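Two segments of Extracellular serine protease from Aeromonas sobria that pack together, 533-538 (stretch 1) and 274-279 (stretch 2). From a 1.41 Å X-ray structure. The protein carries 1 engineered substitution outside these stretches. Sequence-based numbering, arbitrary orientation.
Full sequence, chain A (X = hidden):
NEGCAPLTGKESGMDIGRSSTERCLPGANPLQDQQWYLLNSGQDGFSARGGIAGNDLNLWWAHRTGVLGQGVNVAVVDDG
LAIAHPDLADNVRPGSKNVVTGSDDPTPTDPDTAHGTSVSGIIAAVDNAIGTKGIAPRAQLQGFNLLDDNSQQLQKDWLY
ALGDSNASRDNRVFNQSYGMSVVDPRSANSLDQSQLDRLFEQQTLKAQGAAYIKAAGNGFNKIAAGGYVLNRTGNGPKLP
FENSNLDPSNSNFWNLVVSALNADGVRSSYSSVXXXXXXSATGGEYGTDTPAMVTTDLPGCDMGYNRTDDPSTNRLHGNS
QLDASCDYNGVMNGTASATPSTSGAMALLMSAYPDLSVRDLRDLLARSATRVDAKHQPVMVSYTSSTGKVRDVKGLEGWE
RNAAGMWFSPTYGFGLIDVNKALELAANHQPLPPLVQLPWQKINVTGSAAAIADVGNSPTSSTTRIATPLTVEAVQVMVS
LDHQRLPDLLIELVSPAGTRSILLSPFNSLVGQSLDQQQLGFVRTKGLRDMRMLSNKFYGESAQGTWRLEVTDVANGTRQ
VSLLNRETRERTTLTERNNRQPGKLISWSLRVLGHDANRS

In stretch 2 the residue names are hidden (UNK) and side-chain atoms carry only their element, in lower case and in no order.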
# COMPACT_ATOMS: atom_id res chain seq x y z
N MET A 533 -2.34 -0.32 -13.25
CA MET A 533 -3.11 -1.16 -12.34
C MET A 533 -2.50 -2.56 -12.34
O MET A 533 -1.89 -2.98 -13.33
CB MET A 533 -4.57 -1.22 -12.76
CG MET A 533 -5.29 0.11 -12.68
SD MET A 533 -6.68 0.28 -13.81
CE MET A 533 -5.82 0.54 -15.35
N LEU A 534 -2.65 -3.28 -11.23
CA LEU A 534 -2.17 -4.65 -11.13
C LEU A 534 -3.30 -5.57 -10.69
O LEU A 534 -4.18 -5.16 -9.92
CB LEU A 534 -0.98 -4.73 -10.17
CG LEU A 534 -0.38 -6.12 -9.95
CD1 LEU A 534 1.12 -6.06 -9.83
CD2 LEU A 534 -0.98 -6.84 -8.74
N SER A 535 -3.30 -6.80 -11.20
CA SER A 535 -4.19 -7.82 -10.68
C SER A 535 -3.45 -9.08 -10.27
O SER A 535 -2.55 -9.56 -10.98
CB SER A 535 -5.27 -8.19 -11.69
OG SER A 535 -6.05 -9.26 -11.17
N ASN A 536 -3.85 -9.61 -9.11
CA ASN A 536 -3.37 -10.89 -8.61
C ASN A 536 -4.31 -12.05 -8.94
O ASN A 536 -4.00 -13.21 -8.63
CB ASN A 536 -3.17 -10.80 -7.10
CG ASN A 536 -2.02 -9.90 -6.72
OD1 ASN A 536 -0.93 -10.01 -7.30
ND2 ASN A 536 -2.23 -9.04 -5.72
N LYS A 537 -5.46 -11.74 -9.53
CA LYS A 537 -6.52 -12.73 -9.74
C LYS A 537 -6.12 -13.94 -10.57
O LYS A 537 -6.72 -15.01 -10.43
CB LYS A 537 -7.73 -12.03 -10.37
CG LYS A 537 -8.86 -12.94 -10.81
CD LYS A 537 -9.54 -13.64 -9.63
CE LYS A 537 -10.69 -14.52 -10.10
NZ LYS A 537 -11.82 -13.74 -10.67
N PHE A 538 -5.11 -13.77 -11.42
CA PHE A 538 -4.77 -14.78 -12.42
C PHE A 538 -3.63 -15.70 -11.99
O PHE A 538 -3.11 -16.48 -12.79
CB PHE A 538 -4.46 -14.10 -13.76
CG PHE A 538 -5.52 -13.12 -14.18
CD1 PHE A 538 -6.73 -13.57 -14.68
CD2 PHE A 538 -5.30 -11.75 -14.06
CE1 PHE A 538 -7.71 -12.67 -15.06
CE2 PHE A 538 -6.29 -10.83 -14.45
CZ PHE A 538 -7.49 -11.30 -14.95
N UNK A 274 -9.06 -3.93 -3.74
CA UNK A 274 -8.84 -3.91 -5.19
C UNK A 274 -8.14 -5.16 -5.68
O UNK A 274 -7.74 -6.02 -4.90
N UNK A 275 -8.00 -5.26 -7.00
CA UNK A 275 -7.42 -6.45 -7.62
C UNK A 275 -5.95 -6.66 -7.29
O UNK A 275 -5.41 -7.76 -7.51
c UNK A 275 -7.62 -6.42 -9.13
o UNK A 275 -6.95 -5.32 -9.71
N UNK A 276 -5.31 -5.61 -6.78
CA UNK A 276 -3.90 -5.67 -6.40
C UNK A 276 -3.64 -6.01 -4.94
O UNK A 276 -2.49 -6.09 -4.54
o UNK A 276 -4.98 -3.06 -5.89
c UNK A 276 -3.76 -3.16 -6.08
c UNK A 276 -3.18 -4.37 -6.76
n UNK A 276 -2.90 -2.21 -5.74
N UNK A 277 -4.68 -6.26 -4.16
CA UNK A 277 -4.51 -6.80 -2.80
C UNK A 277 -3.94 -8.21 -2.94
O UNK A 277 -4.41 -9.01 -3.75
c UNK A 277 -6.44 -5.43 -1.90
c UNK A 277 -5.68 -7.48 -0.65
c UNK A 277 -5.85 -6.84 -2.03
c UNK A 277 -5.54 -4.39 -1.21
N UNK A 278 -2.91 -8.52 -2.15
CA UNK A 278 -2.34 -9.86 -2.14
C UNK A 278 -2.87 -10.69 -0.98
O UNK A 278 -3.22 -11.86 -1.16
c UNK A 278 0.02 -11.46 -3.78
c UNK A 278 0.29 -11.98 -1.46
c UNK A 278 0.62 -12.68 -4.12
c UNK A 278 0.89 -13.20 -1.79
c UNK A 278 -0.80 -9.79 -2.11
c UNK A 278 -0.14 -11.10 -2.45
c UNK A 278 1.04 -13.54 -3.12
N UNK A 279 -2.96 -10.08 0.20
CA UNK A 279 -3.41 -10.75 1.42
C UNK A 279 -4.19 -9.78 2.30
O UNK A 279 -4.01 -8.54 2.21
c UNK A 279 -2.21 -11.28 2.22
c UNK A 279 -2.13 -13.75 1.78
c UNK A 279 -1.39 -12.42 1.64
c UNK A 279 -0.05 -12.46 2.32

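Position 274 has backbone atoms and nothing else. No side-chain atom follows its CA, and it makes no contact with stretch 1. Its phi/psi of 165/175 lies in a region that residues with a CB rarely adopt. This is Gly-274. Gly-274 begins a type I beta turn, and Gly-274 O accepts a hydrogen bond from the backbone N of position 277 at 3.2 Å.

Position 275 carries one carbon and then one oxygen. The CA-to-CB bond points toward stretch 1, and the oxygen lies 2.8 Å from Leu-534 O. A carbonyl oxygen can only accept, so the side-chain oxygen must be the donor. A single unbranched carbon ending in a hydroxyl is serine, Ser-275. Its chi1 is in the p well. Its OG gives the hydrogen bond to Leu-534 O, while its backbone O accepts one from Asn-536 N at 2.9 Å. The same O also receives a CA-H...O contact from Ser-535 CA at 3.4 Å.

Position 276 has two side-chain carbons, the second carrying one oxygen and one nitrogen. The first carbon, CB, lies 3.9 Å from Leu-534 CD2. The end of the side chain leads away from stretch 1. A terminal amide on so short a chain is asparagine, Asn-276. Its OD1 and ND2 are hydrogen-bonded elsewhere in the structure. Its backbone N is 3.4 Å from Leu-534 O, but the angle is too poor for a hydrogen bond.

Position 277 has four side-chain carbons. The fork is at the first carbon, and one arm is two carbons long. The CA-to-CB bond points away from stretch 1, and the nearest side-chain approach is from CB to Asn-536 ND2, 5.6 Å. A fork at CB with unequal arms is isoleucine, Ile-277. The contact here is made by the backbone: Ile-277 O accepts a hydrogen bond from Asn-536 ND2 at 2.9 Å.

Position 278 has one carbon leading to a ring of six carbons, with no further atom on the ring. Asn-536 ND2 sits at the ring edge, near its plane. With no hydroxyl oxygen, the residue is phenylalanine, Phe-278. The distance from Asn-536 ND2 to Phe-278 CD1 is 3.8 Å.

Position 279 has four side-chain carbons, forked at the second. Its CA-to-CB bond points away, and it makes no contact with stretch 1. The later fork distinguishes it from position 277 and gives leucine, Leu-279.

The contact rests on three hydrogen bonds. Ser-275 holds stretch 1 at two points, through its hydroxyl and its carbonyl. Asn-536 answers with its backbone N and its side-chain amide, whose ND2 reaches Ile-277 O. Leu-534 adds apolar packing against Asn-276 CB. Within stretch 1, Lys-537 N donates to Ser-535 OG at 3.0 Å, bracing the chain as it leaves the strand. The touching parts of the two segments run in directions 80° apart, and their closest CA pair, Ser-535 CA to Ser-275 CA, is 4.7 Å apart.

Stretch 2, residues 274-279: GSNIFL
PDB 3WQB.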